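Local coordinates for putative aspartyl-tRNA synthetase (Leishmania major, PDB 6OD8), which probably joins L-aspartate to its cognate tRNA(Asp) at the expense of ATP, releasing AMP and diphosphate, at residues K103-V108 / D132-I137; S245-N250 / V293-R298; K350-Q355 / L536-S541; E368-L373 / H393-R398; Q487-P492 / L496-M501. All coordinates share one frame; numbering follows the deposited sequence.

In the fold
Contact 1 stands apart in the OB-fold domain, its centre about 35 Å from that of contact 3; the remaining four lie in the class II synthetase domain. Contacts 1, 2 and 3 are buried, 1 and 3 purely apolar: methionine against a barrel strand in the first and valine against two leucines in the second. Contact 2 lies at the subunit interface and mixes aliphatic packing with a buried lysine, a water and a salt bridge. Contacts 4 and 5 are only partly buried: in each, an isoleucine methyl lies on an arginine stem whose polar end bonds a backbone carbonyl and, in contact 5, chiefly Glu-462. Both are nested in the span closed by contact 3.

Contact 1. Residues K103-V108 / D132-I137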
# COMPACT_ATOMS: atom_id res chain seq x y z
N LYS A 103 -6.72 16.63 50.75
CA LYS A 103 -5.37 17.08 50.44
C LYS A 103 -4.69 16.19 49.40
O LYS A 103 -3.45 16.16 49.34
CB LYS A 103 -4.53 17.14 51.72
N MET A 104 -5.46 15.48 48.58
CA MET A 104 -4.88 14.60 47.58
C MET A 104 -5.67 14.67 46.28
O MET A 104 -6.88 14.92 46.28
CB MET A 104 -4.84 13.15 48.07
CG MET A 104 -3.66 12.84 48.97
SD MET A 104 -4.05 11.47 50.06
CE MET A 104 -3.50 10.05 49.13
N ALA A 105 -4.97 14.43 45.18
CA ALA A 105 -5.56 14.34 43.86
C ALA A 105 -5.18 13.00 43.24
O ALA A 105 -4.07 12.50 43.45
CB ALA A 105 -5.11 15.48 42.94
N PHE A 106 -6.11 12.43 42.47
CA PHE A 106 -5.97 11.11 41.89
C PHE A 106 -6.37 11.17 40.43
O PHE A 106 -7.46 11.66 40.11
CB PHE A 106 -6.84 10.07 42.61
CG PHE A 106 -6.50 9.91 44.06
CD1 PHE A 106 -5.60 8.95 44.47
CD2 PHE A 106 -7.10 10.73 45.01
CE1 PHE A 106 -5.29 8.80 45.81
CE2 PHE A 106 -6.80 10.58 46.35
CZ PHE A 106 -5.89 9.62 46.75
N MET A 107 -5.51 10.66 39.56
CA MET A 107 -5.73 10.69 38.12
C MET A 107 -5.41 9.32 37.54
O MET A 107 -4.64 8.54 38.10
CB MET A 107 -4.85 11.75 37.43
CG MET A 107 -4.81 13.10 38.11
SD MET A 107 -3.67 14.24 37.30
CE MET A 107 -4.51 14.49 35.75
N VAL A 108 -6.00 9.05 36.39
CA VAL A 108 -5.58 7.96 35.53
C VAL A 108 -5.06 8.60 34.26
O VAL A 108 -5.80 9.33 33.59
CB VAL A 108 -6.72 6.97 35.21
CG1 VAL A 108 -6.22 5.96 34.19
CG2 VAL A 108 -7.22 6.28 36.48
N ASP A 132 -5.44 21.16 43.82
CA ASP A 132 -6.60 21.81 43.22
C ASP A 132 -6.49 21.87 41.71
O ASP A 132 -7.48 21.64 41.00
CB ASP A 132 -6.75 23.24 43.76
CG ASP A 132 -6.97 23.28 45.26
OD1 ASP A 132 -7.63 22.37 45.80
OD2 ASP A 132 -6.46 24.23 45.90
N PHE A 133 -5.31 22.21 41.19
CA PHE A 133 -5.12 22.27 39.75
C PHE A 133 -5.39 20.92 39.11
O PHE A 133 -6.11 20.83 38.11
CB PHE A 133 -3.70 22.74 39.43
CG PHE A 133 -3.39 22.75 37.96
CD1 PHE A 133 -3.92 23.72 37.13
CD2 PHE A 133 -2.57 21.78 37.41
CE1 PHE A 133 -3.64 23.72 35.75
CE2 PHE A 133 -2.28 21.77 36.05
CZ PHE A 133 -2.81 22.75 35.22
N MET A 134 -4.81 19.86 39.67
CA MET A 134 -5.00 18.53 39.10
C MET A 134 -6.47 18.14 39.09
O MET A 134 -6.97 17.58 38.10
CB MET A 134 -4.20 17.50 39.89
CG MET A 134 -2.72 17.63 39.70
SD MET A 134 -1.84 16.64 40.91
CE MET A 134 -2.19 14.99 40.28
N GLY A 135 -7.19 18.45 40.17
CA GLY A 135 -8.60 18.08 40.24
C GLY A 135 -9.46 18.72 39.18
O GLY A 135 -10.51 18.16 38.84
N GLN A 136 -9.05 19.86 38.63
CA GLN A 136 -9.89 20.59 37.68
C GLN A 136 -9.44 20.49 36.23
O GLN A 136 -10.06 21.11 35.36
CB GLN A 136 -10.00 22.07 38.10
CG GLN A 136 -8.69 22.86 38.08
CD GLN A 136 -8.31 23.30 36.68
OE1 GLN A 136 -9.06 24.02 36.02
NE2 GLN A 136 -7.14 22.85 36.20
N ILE A 137 -8.37 19.74 35.92
CA ILE A 137 -7.98 19.55 34.53
C ILE A 137 -9.11 18.85 33.79
O ILE A 137 -9.71 17.90 34.31
CB ILE A 137 -6.66 18.76 34.43
CG1 ILE A 137 -5.55 19.48 35.20
CG2 ILE A 137 -6.24 18.55 32.98
CD1 ILE A 137 -4.21 18.77 35.24
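In Met-107 and Met-134 alike, CG stands opposite the carbonyl carbon and the chain bends only at its last torsion, about CG-SD (chi3 67° in Met-107 and 72° in Met-134). The two side chains cross at about a right angle, and the methyl CE of Met-134 lies against SD of Met-107 at 3.4 Å. The same CE also rests 3.9 Å from CG of Met-107, so the methyl is laid along the middle of the other side chain. Further up the helix side chain, CB of Met-134 packs on CB of Ala-105 at 3.8 Å, and its SD passes that same alanine methyl at 4.0 Å. Ile-137, just past the helix, adds a looser touch, CD1 to CE of Met-107 at 4.3 Å. Ala-105 and Met-107 alternate with residues whose side chains leave from the other face of strand 104-111, which is how both come to face helix 128-136. This is the helix that closes the barrel of an OB-fold between its third and fourth strands, and Ile-171 continues the apolar layer from strand 170-173. The helix is tied down at its rim by polar bonds, a salt bridge from Asp-132 to Lys-100 among them. No hydrogen bond links the two segments: the contact is purely van der Waals, methionine sulfur and methyl groups packed on one another and on Ala-105.

Contact 2. Residues S245-N250 / V293-R298; sequences SPKIIN and VGPVFR
Van der Waals contacts of the lysine stem come first: the aliphatic part of Lys-247 runs along strand 289-297, its CB at the edge of the Phe-297 ring, 4.3 Å from CE2 and near the ring plane. Further out, CD lies 3.8 Å from the carbonyl O of Pro-295, and CE approaches CD of the Pro-295 ring at 4.3 Å. A bend at chi2 (-52°) folds the stem so that it follows the strand. Water-mediated bonding is next. One water accepts from NZ of Lys-247 at 2.6 Å and donates to O of Pro-295 at 3.1 Å, bridging an ammonium and a carbonyl that do not bond directly. The charge itself is answered by Glu-292, whose OE2 forms a salt bridge with NZ while its OE1 bonds OG of Ser-245. Between subunits, Glu-310 of the second subunit takes the backbone N of Lys-247 and of Ile-248, and Pro-295 packs on Pro-295 of that subunit. The sequences fit motif 1, with its characteristic proline, and the start of motif 2 of class II synthetases, and the interface position is what motif 1 is known for. A buried lysine paired with a glutamate probably stays charged, and with the water it adds a polar link between the two motifs beside the aliphatic packing of the stem.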
# COMPACT_ATOMS: atom_id res chain seq x y z
N SER A 245 -2.27 1.46 -10.25
CA SER A 245 -3.05 1.74 -11.44
C SER A 245 -4.04 2.86 -11.17
O SER A 245 -4.36 3.15 -10.01
CB SER A 245 -3.78 0.47 -11.93
OG SER A 245 -4.59 -0.08 -10.92
N PRO A 246 -4.51 3.56 -12.21
CA PRO A 246 -5.28 4.78 -11.96
C PRO A 246 -6.67 4.50 -11.45
O PRO A 246 -7.33 3.53 -11.83
CB PRO A 246 -5.32 5.46 -13.34
CG PRO A 246 -5.18 4.31 -14.33
CD PRO A 246 -4.21 3.36 -13.64
N LYS A 247 -7.13 5.39 -10.59
CA LYS A 247 -8.51 5.33 -10.12
C LYS A 247 -9.43 6.18 -10.97
O LYS A 247 -10.64 5.92 -10.99
CB LYS A 247 -8.57 5.75 -8.64
CG LYS A 247 -7.49 5.09 -7.77
CD LYS A 247 -7.47 3.56 -7.94
CE LYS A 247 -6.19 2.89 -7.39
NZ LYS A 247 -6.12 1.43 -7.85
N ILE A 248 -8.89 7.14 -11.72
CA ILE A 248 -9.68 7.89 -12.71
C ILE A 248 -9.66 7.13 -14.03
O ILE A 248 -8.59 6.78 -14.54
CB ILE A 248 -9.14 9.32 -12.87
CG1 ILE A 248 -9.34 10.08 -11.56
CG2 ILE A 248 -9.86 10.02 -14.03
CD1 ILE A 248 -8.82 11.51 -11.57
N ILE A 249 -10.84 6.87 -14.60
CA ILE A 249 -10.94 6.18 -15.88
C ILE A 249 -11.85 6.97 -16.82
O ILE A 249 -12.60 7.85 -16.41
CB ILE A 249 -11.43 4.73 -15.71
CG1 ILE A 249 -12.81 4.67 -15.03
CG2 ILE A 249 -10.40 3.94 -14.90
CD1 ILE A 249 -13.35 3.20 -14.86
N ASN A 250 -11.74 6.68 -18.12
CA ASN A 250 -12.42 7.56 -19.06
C ASN A 250 -13.87 7.17 -19.28
O ASN A 250 -14.61 7.94 -19.88
CB ASN A 250 -11.70 7.60 -20.40
CG ASN A 250 -11.88 6.34 -21.19
OD1 ASN A 250 -12.09 5.27 -20.62
ND2 ASN A 250 -11.80 6.45 -22.51
N VAL A 293 -2.62 -2.48 -3.54
CA VAL A 293 -3.38 -2.12 -2.35
C VAL A 293 -3.84 -0.69 -2.56
O VAL A 293 -3.01 0.21 -2.68
CB VAL A 293 -2.55 -2.23 -1.06
CG1 VAL A 293 -3.39 -1.81 0.18
CG2 VAL A 293 -2.00 -3.63 -0.88
N GLY A 294 -5.14 -0.48 -2.68
CA GLY A 294 -5.61 0.87 -2.92
C GLY A 294 -7.11 0.99 -2.87
O GLY A 294 -7.83 0.00 -2.71
N PRO A 295 -7.60 2.22 -3.02
CA PRO A 295 -9.04 2.46 -2.91
C PRO A 295 -9.81 1.84 -4.05
O PRO A 295 -9.34 1.76 -5.19
CB PRO A 295 -9.18 3.99 -2.94
CG PRO A 295 -7.81 4.55 -3.16
CD PRO A 295 -6.79 3.46 -3.13
N VAL A 296 -11.03 1.42 -3.73
CA VAL A 296 -12.00 0.92 -4.69
C VAL A 296 -13.32 1.60 -4.36
O VAL A 296 -13.53 2.08 -3.24
CB VAL A 296 -12.11 -0.61 -4.64
CG1 VAL A 296 -10.80 -1.23 -5.11
CG2 VAL A 296 -12.41 -1.08 -3.27
N PHE A 297 -14.20 1.68 -5.35
CA PHE A 297 -15.40 2.50 -5.23
C PHE A 297 -16.58 1.68 -5.75
O PHE A 297 -16.48 1.06 -6.81
CB PHE A 297 -15.24 3.82 -6.00
CG PHE A 297 -14.04 4.65 -5.55
CD1 PHE A 297 -14.15 5.53 -4.47
CD2 PHE A 297 -12.81 4.55 -6.19
CE1 PHE A 297 -13.05 6.30 -4.04
CE2 PHE A 297 -11.70 5.30 -5.77
CZ PHE A 297 -11.83 6.19 -4.68
N ARG A 298 -17.66 1.63 -4.96
CA ARG A 298 -18.90 0.97 -5.35
C ARG A 298 -19.99 2.03 -5.42
O ARG A 298 -20.23 2.73 -4.44
CB ARG A 298 -19.29 -0.13 -4.37
CG ARG A 298 -18.33 -1.32 -4.38
CD ARG A 298 -18.01 -1.79 -5.81
NE ARG A 298 -16.60 -2.14 -5.97
CZ ARG A 298 -16.08 -3.32 -5.65
NH1 ARG A 298 -16.87 -4.28 -5.16
NH2 ARG A 298 -14.79 -3.56 -5.82
O HOH W 1 -7.15 -0.23 -6.07

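Contact 3. Residues K350-Q355 / L536-S541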
# COMPACT_ATOMS: atom_id res chain seq x y z
N LYS A 350 -7.46 -9.26 22.31
CA LYS A 350 -8.18 -9.18 23.57
C LYS A 350 -8.84 -7.82 23.75
O LYS A 350 -9.93 -7.73 24.34
CB LYS A 350 -7.25 -9.48 24.75
N ASN A 351 -8.21 -6.76 23.24
CA ASN A 351 -8.77 -5.42 23.38
C ASN A 351 -9.99 -5.21 22.48
O ASN A 351 -10.89 -4.45 22.85
CB ASN A 351 -7.70 -4.36 23.09
CG ASN A 351 -6.81 -4.10 24.31
OD1 ASN A 351 -7.20 -4.41 25.44
ND2 ASN A 351 -5.64 -3.52 24.09
N VAL A 352 -10.06 -5.89 21.33
CA VAL A 352 -11.32 -5.93 20.58
C VAL A 352 -12.36 -6.76 21.33
O VAL A 352 -13.51 -6.35 21.52
CB VAL A 352 -11.10 -6.49 19.17
CG1 VAL A 352 -12.44 -6.66 18.43
CG2 VAL A 352 -10.13 -5.60 18.35
N CYS A 353 -11.95 -7.95 21.76
CA CYS A 353 -12.89 -8.93 22.29
C CYS A 353 -13.57 -8.45 23.58
O CYS A 353 -14.70 -8.85 23.86
CB CYS A 353 -12.16 -10.25 22.54
SG CYS A 353 -13.22 -11.67 22.95
N GLN A 354 -12.90 -7.60 24.36
CA GLN A 354 -13.52 -7.21 25.63
C GLN A 354 -14.75 -6.35 25.40
O GLN A 354 -15.69 -6.38 26.20
CB GLN A 354 -12.51 -6.48 26.53
CG GLN A 354 -11.71 -5.38 25.86
CD GLN A 354 -12.42 -4.03 25.88
OE1 GLN A 354 -13.21 -3.74 26.79
NE2 GLN A 354 -12.13 -3.18 24.89
N GLN A 355 -14.78 -5.59 24.31
CA GLN A 355 -15.99 -4.85 23.97
C GLN A 355 -16.89 -5.59 22.99
O GLN A 355 -18.11 -5.49 23.08
CB GLN A 355 -15.63 -3.47 23.38
CG GLN A 355 -16.86 -2.60 23.18
CD GLN A 355 -16.54 -1.16 22.80
OE1 GLN A 355 -15.38 -0.73 22.82
NE2 GLN A 355 -17.58 -0.40 22.45
N LEU A 536 -15.00 -9.53 9.18
CA LEU A 536 -15.40 -10.93 9.31
C LEU A 536 -14.45 -11.71 10.22
O LEU A 536 -14.88 -12.55 11.01
CB LEU A 536 -15.48 -11.59 7.92
CG LEU A 536 -16.65 -11.05 7.08
CD1 LEU A 536 -16.48 -11.37 5.60
CD2 LEU A 536 -17.99 -11.59 7.61
N TYR A 537 -13.15 -11.42 10.13
CA TYR A 537 -12.18 -12.05 11.03
C TYR A 537 -12.54 -11.83 12.49
O TYR A 537 -12.46 -12.74 13.32
CB TYR A 537 -10.78 -11.49 10.75
CG TYR A 537 -9.72 -12.05 11.65
CD1 TYR A 537 -9.16 -13.31 11.40
CD2 TYR A 537 -9.24 -11.31 12.75
CE1 TYR A 537 -8.16 -13.83 12.23
CE2 TYR A 537 -8.26 -11.83 13.58
CZ TYR A 537 -7.72 -13.08 13.32
OH TYR A 537 -6.75 -13.57 14.17
N LEU A 538 -12.88 -10.59 12.84
CA LEU A 538 -13.20 -10.23 14.22
C LEU A 538 -14.68 -10.41 14.55
O LEU A 538 -15.07 -10.19 15.70
CB LEU A 538 -12.80 -8.77 14.47
CG LEU A 538 -11.30 -8.46 14.40
CD1 LEU A 538 -11.05 -6.93 14.52
CD2 LEU A 538 -10.53 -9.20 15.50
N GLY A 539 -15.50 -10.75 13.56
CA GLY A 539 -16.93 -10.89 13.78
C GLY A 539 -17.65 -9.62 14.15
O GLY A 539 -18.63 -9.67 14.91
N LEU A 540 -17.21 -8.47 13.63
CA LEU A 540 -17.82 -7.19 13.98
C LEU A 540 -19.20 -7.04 13.35
O LEU A 540 -19.48 -7.59 12.29
CB LEU A 540 -16.91 -6.03 13.53
CG LEU A 540 -15.50 -6.04 14.10
CD1 LEU A 540 -14.66 -4.85 13.56
CD2 LEU A 540 -15.60 -6.01 15.62
N SER A 541 -20.06 -6.24 13.99
CA SER A 541 -21.44 -6.11 13.54
C SER A 541 -21.62 -5.17 12.36
O SER A 541 -22.67 -5.21 11.70
CB SER A 541 -22.32 -5.60 14.68
OG SER A 541 -21.91 -4.28 15.02
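Val-352 reaches from helix 346-353 toward Leu-538 and Leu-540, where helix 530-538 ends. Its CB is already close, 4.7 Å from CD1 of Leu-538, and the branch beyond it does the touching. CG1, opposite the backbone N (chi1 174°), meets two partners: CD1 of Leu-538 at 4.2 Å and CD2 of Leu-540 at 4.3 Å. CG2, the other prong, also meets CD1 of Leu-538 at 4.2 Å. That leucine methyl is thus held in the fork of the valine, the two side chains crossing at about a right angle. Between the leucines the chain turns sharply at Gly-539, whose positive phi (66°) marks it as the C-prime residue of a Schellman motif; its N makes a weak bond to O of Leu-536. After this turn, the end of the Leu-540 side chain comes near the same valine. Helix 530-538 follows the glycine-rich strand 523-529, and together they correspond to motif 3 of class II synthetases. Phe-358 packs on both Val-352 and Leu-538, while Ala-219 and Ile-220 of helix 215-237 back Val-352 and Leu-540 respectively. Methyl contacts of this length carry no directional bond, so shape and the exclusion of water join Val-352 of helix 346-353 to the end of helix 530-538.

Contact 4. Residues E368-L373 / H393-R398. With EDO (1,2-ethanediol), chain H.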
# COMPACT_ATOMS: atom_id res chain seq x y z
N GLU A 368 -7.82 -34.94 12.28
CA GLU A 368 -8.79 -35.96 12.66
C GLU A 368 -10.09 -35.83 11.87
O GLU A 368 -10.65 -36.83 11.41
CB GLU A 368 -9.07 -35.89 14.16
CG GLU A 368 -7.89 -36.32 15.05
CD GLU A 368 -6.75 -35.30 15.11
OE1 GLU A 368 -7.00 -34.08 14.95
OE2 GLU A 368 -5.60 -35.71 15.34
N ARG A 369 -10.59 -34.60 11.71
CA ARG A 369 -11.82 -34.42 10.95
C ARG A 369 -11.62 -34.84 9.49
O ARG A 369 -12.51 -35.45 8.89
CB ARG A 369 -12.30 -32.97 11.04
CG ARG A 369 -13.79 -32.79 10.74
CD ARG A 369 -14.64 -33.77 11.59
NE ARG A 369 -16.06 -33.69 11.27
CZ ARG A 369 -16.96 -34.65 11.53
NH1 ARG A 369 -16.59 -35.79 12.11
NH2 ARG A 369 -18.24 -34.47 11.20
N ILE A 370 -10.46 -34.52 8.93
CA ILE A 370 -10.12 -34.94 7.58
C ILE A 370 -10.26 -36.45 7.45
O ILE A 370 -10.91 -36.96 6.53
CB ILE A 370 -8.71 -34.44 7.21
CG1 ILE A 370 -8.77 -32.94 6.88
CG2 ILE A 370 -8.10 -35.28 6.09
CD1 ILE A 370 -7.42 -32.28 6.72
N LYS A 371 -9.70 -37.19 8.42
CA LYS A 371 -9.78 -38.65 8.38
C LYS A 371 -11.21 -39.13 8.61
O LYS A 371 -11.70 -39.99 7.88
CB LYS A 371 -8.81 -39.25 9.41
N GLU A 372 -11.89 -38.56 9.62
CA GLU A 372 -13.25 -38.98 9.97
C GLU A 372 -14.21 -38.87 8.79
O GLU A 372 -15.08 -39.73 8.61
CB GLU A 372 -13.78 -38.14 11.13
CG GLU A 372 -13.10 -38.36 12.47
CD GLU A 372 -13.43 -37.26 13.47
OE1 GLU A 372 -14.38 -36.48 13.22
OE2 GLU A 372 -12.73 -37.17 14.51
N LEU A 373 -14.12 -37.80 8.00
CA LEU A 373 -15.04 -37.61 6.89
C LEU A 373 -14.47 -38.08 5.56
O LEU A 373 -15.18 -38.03 4.56
CB LEU A 373 -15.45 -36.14 6.76
CG LEU A 373 -16.14 -35.52 7.98
CD1 LEU A 373 -16.35 -34.03 7.72
CD2 LEU A 373 -17.46 -36.20 8.25
N HIS A 393 -5.85 -28.98 -0.01
CA HIS A 393 -4.63 -29.13 -0.79
C HIS A 393 -3.60 -29.99 -0.05
O HIS A 393 -2.99 -30.89 -0.65
CB HIS A 393 -4.04 -27.77 -1.16
CG HIS A 393 -2.81 -27.88 -2.01
ND1 HIS A 393 -1.53 -27.81 -1.49
CD2 HIS A 393 -2.66 -28.19 -3.33
CE1 HIS A 393 -0.66 -28.00 -2.46
NE2 HIS A 393 -1.31 -28.24 -3.58
N ASN A 394 -3.39 -29.73 1.24
CA ASN A 394 -2.25 -30.34 1.93
C ASN A 394 -2.52 -30.41 3.43
O ASN A 394 -3.40 -29.73 3.96
CB ASN A 394 -0.94 -29.56 1.67
CG ASN A 394 -0.94 -28.16 2.26
OD1 ASN A 394 -0.82 -27.98 3.48
ND2 ASN A 394 -1.03 -27.15 1.40
N MET A 395 -1.73 -31.25 4.11
CA MET A 395 -1.97 -31.48 5.53
C MET A 395 -1.38 -30.40 6.42
O MET A 395 -1.56 -30.47 7.65
CB MET A 395 -1.43 -32.85 5.94
CG MET A 395 -2.22 -34.02 5.35
SD MET A 395 -3.96 -33.96 5.82
CE MET A 395 -3.84 -33.98 7.61
N ASP A 396 -0.70 -29.41 5.86
CA ASP A 396 -0.19 -28.28 6.63
C ASP A 396 -1.22 -27.17 6.82
O ASP A 396 -1.49 -26.76 7.95
CB ASP A 396 1.08 -27.73 5.97
CG ASP A 396 1.51 -26.40 6.56
OD1 ASP A 396 1.54 -25.39 5.83
OD2 ASP A 396 1.80 -26.37 7.77
N SER A 397 -1.83 -26.67 5.74
CA SER A 397 -2.83 -25.62 5.89
C SER A 397 -4.26 -26.16 6.02
O SER A 397 -5.11 -25.49 6.62
CB SER A 397 -2.76 -24.63 4.73
OG SER A 397 -3.06 -25.23 3.48
N ARG A 398 -4.55 -27.33 5.46
CA ARG A 398 -5.81 -28.05 5.75
C ARG A 398 -7.04 -27.18 5.49
O ARG A 398 -8.00 -27.15 6.27
CB ARG A 398 -5.80 -28.58 7.19
CG ARG A 398 -4.65 -29.55 7.49
CD ARG A 398 -4.78 -30.22 8.87
NE ARG A 398 -4.74 -29.28 10.01
CZ ARG A 398 -3.63 -28.75 10.50
NH1 ARG A 398 -2.46 -29.04 9.94
NH2 ARG A 398 -3.67 -27.93 11.55
C1 EDO H . -2.86 -24.00 0.64
O1 EDO H . -1.64 -24.16 1.39
C2 EDO H . -2.66 -24.39 -0.82
O2 EDO H . -1.40 -23.91 -1.28
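Met-395 and Arg-398, which receive the tip of Ile-370 from helix 367-373, stand on a loop folded round an Asx motif, between strands 391-392 and 400-403 near the edge of the synthetase domain's large sheet. OD1 of Asn-394 accepts from N of Ser-397 at 2.8 Å, three residues on, and also takes a weak bond from N of Asp-396. The same amide is steadied from its other end: ND2 donates to ND1 of His-393 at 3.0 Å, nearly straight at 173° and in the ring plane, which implies that this ring nitrogen bears no proton. Ile-370 packs against this loop. Its CD1 lies 4.0 Å from SD of Met-395, the two side chains meeting tip to tip, and 4.0 Å from CG of Arg-398, whose stem crosses it at about a right angle. Met-395 reaches it by curling at chi2 and chi3. Leu-365 packs on Ile-370 as well, and its carbonyl holds NE of Arg-398. A 1,2-ethanediol, probably from the crystallisation liquor, sits at the far side of the loop; its O1 takes ND2 of Asn-394 at 3.1 Å and pairs with OG of Ser-397 at 2.7 Å. Arg-398 curls back at chi3 (-63°), bringing NH1 to O of Met-395 at 2.8 Å, with that oxygen in the guanidinium plane.

Contact 5. Residues Q487-P492 / L496-M501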
# COMPACT_ATOMS: atom_id res chain seq x y z
N GLN A 487 -9.51 -17.94 -13.33
CA GLN A 487 -8.79 -17.76 -14.58
C GLN A 487 -9.53 -16.77 -15.47
O GLN A 487 -10.75 -16.86 -15.65
CB GLN A 487 -8.63 -19.11 -15.31
CG GLN A 487 -7.86 -18.96 -16.62
CD GLN A 487 -7.72 -20.26 -17.42
OE1 GLN A 487 -8.31 -21.30 -17.08
NE2 GLN A 487 -6.91 -20.21 -18.47
N ARG A 488 -8.77 -15.85 -16.08
CA ARG A 488 -9.34 -14.90 -17.03
C ARG A 488 -9.30 -15.47 -18.44
O ARG A 488 -8.55 -16.41 -18.74
CB ARG A 488 -8.57 -13.57 -17.03
CG ARG A 488 -8.12 -13.09 -15.63
CD ARG A 488 -9.28 -12.91 -14.67
NE ARG A 488 -8.78 -12.39 -13.39
CZ ARG A 488 -9.47 -12.32 -12.26
NH1 ARG A 488 -10.73 -12.75 -12.17
NH2 ARG A 488 -8.86 -11.82 -11.19
N ILE A 489 -10.06 -14.85 -19.34
CA ILE A 489 -10.03 -15.20 -20.76
C ILE A 489 -8.91 -14.38 -21.39
O ILE A 489 -9.00 -13.15 -21.47
CB ILE A 489 -11.37 -14.91 -21.44
CG1 ILE A 489 -12.50 -15.74 -20.81
CG2 ILE A 489 -11.28 -15.16 -22.95
CD1 ILE A 489 -13.88 -15.48 -21.41
N HIS A 490 -7.84 -15.05 -21.82
CA HIS A 490 -6.70 -14.32 -22.37
C HIS A 490 -6.74 -14.26 -23.89
O HIS A 490 -5.88 -13.62 -24.50
CB HIS A 490 -5.37 -14.91 -21.87
CG HIS A 490 -5.18 -16.34 -22.22
ND1 HIS A 490 -5.90 -17.36 -21.63
CD2 HIS A 490 -4.37 -16.94 -23.13
CE1 HIS A 490 -5.54 -18.52 -22.15
NE2 HIS A 490 -4.62 -18.29 -23.07
N ASP A 491 -7.75 -14.89 -24.51
CA ASP A 491 -7.93 -14.84 -25.95
C ASP A 491 -8.89 -13.71 -26.31
O ASP A 491 -10.05 -13.75 -25.88
CB ASP A 491 -8.49 -16.15 -26.47
CG ASP A 491 -8.73 -16.12 -27.97
OD1 ASP A 491 -7.75 -16.29 -28.71
OD2 ASP A 491 -9.90 -15.92 -28.40
N PRO A 492 -8.48 -12.75 -27.14
CA PRO A 492 -9.37 -11.60 -27.43
C PRO A 492 -10.71 -11.99 -28.03
O PRO A 492 -11.74 -11.38 -27.71
CB PRO A 492 -8.55 -10.76 -28.42
CG PRO A 492 -7.14 -11.21 -28.22
CD PRO A 492 -7.21 -12.66 -27.87
N LEU A 496 -14.48 -11.34 -26.37
CA LEU A 496 -15.60 -10.62 -26.98
C LEU A 496 -16.84 -11.51 -27.08
O LEU A 496 -17.97 -11.05 -26.85
CB LEU A 496 -15.20 -10.08 -28.36
CG LEU A 496 -14.19 -8.93 -28.39
CD1 LEU A 496 -13.66 -8.73 -29.80
CD2 LEU A 496 -14.81 -7.64 -27.86
N ALA A 497 -16.65 -12.80 -27.38
CA ALA A 497 -17.78 -13.71 -27.50
C ALA A 497 -18.50 -13.89 -26.17
O ALA A 497 -19.74 -13.93 -26.14
CB ALA A 497 -17.29 -15.06 -28.04
N ARG A 498 -17.77 -14.00 -25.06
CA ARG A 498 -18.46 -14.16 -23.78
C ARG A 498 -19.17 -12.86 -23.39
O ARG A 498 -20.31 -12.90 -22.90
CB ARG A 498 -17.50 -14.62 -22.68
CG ARG A 498 -18.21 -14.89 -21.33
CD ARG A 498 -17.33 -15.56 -20.24
NE ARG A 498 -17.88 -15.31 -18.91
CZ ARG A 498 -18.91 -15.98 -18.39
NH1 ARG A 498 -19.48 -16.96 -19.07
NH2 ARG A 498 -19.36 -15.68 -17.18
N ALA A 499 -18.55 -11.71 -23.65
CA ALA A 499 -19.21 -10.43 -23.39
C ALA A 499 -20.50 -10.30 -24.19
O ALA A 499 -21.51 -9.79 -23.69
CB ALA A 499 -18.27 -9.27 -23.69
N LYS A 500 -20.48 -10.74 -25.45
CA LYS A 500 -21.69 -10.67 -26.26
C LYS A 500 -22.79 -11.55 -25.68
O LYS A 500 -23.95 -11.13 -25.57
CB LYS A 500 -21.38 -11.08 -27.70
N MET A 501 -22.44 -12.78 -25.29
CA MET A 501 -23.41 -13.68 -24.67
C MET A 501 -24.03 -13.06 -23.42
O MET A 501 -25.23 -13.26 -23.15
CB MET A 501 -22.74 -15.01 -24.31
CG MET A 501 -23.66 -15.99 -23.58
SD MET A 501 -22.79 -17.28 -22.67
CE MET A 501 -22.02 -16.34 -21.36
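Leu-496 opens the helical side of the contact by donating its N to O of Pro-492 at 3.1 Å, an ordinary i to i-4 bond in the first turn of helix 492-501. Its CG also lies 3.5 Å from that oxygen. Asp-491, the N-cap residue, holds the same turn by bonding N of Leu-494 through OD2. Two residues after Leu-496, Arg-498 stretches out from CG to NE, and the Ile-489 side chain crosses it at about a right angle, with CD1 3.6 Å from CD and 3.9 Å from CB. CG of Arg-498 points opposite the backbone N (chi1 -176°), which carries the guanidinium past the isoleucine to a salt bridge with Glu-462 and bonds to Ser-453 and O of Pro-457. Ile-489 also touches Leu-494 and Leu-495 of the same helix. Gln-487, at the start of its loop, bonds Ser-65 of the second subunit. That loop leaves strand 480-487 of the large sheet, Arg-488 packing on strand 523-529 and helix 276-283.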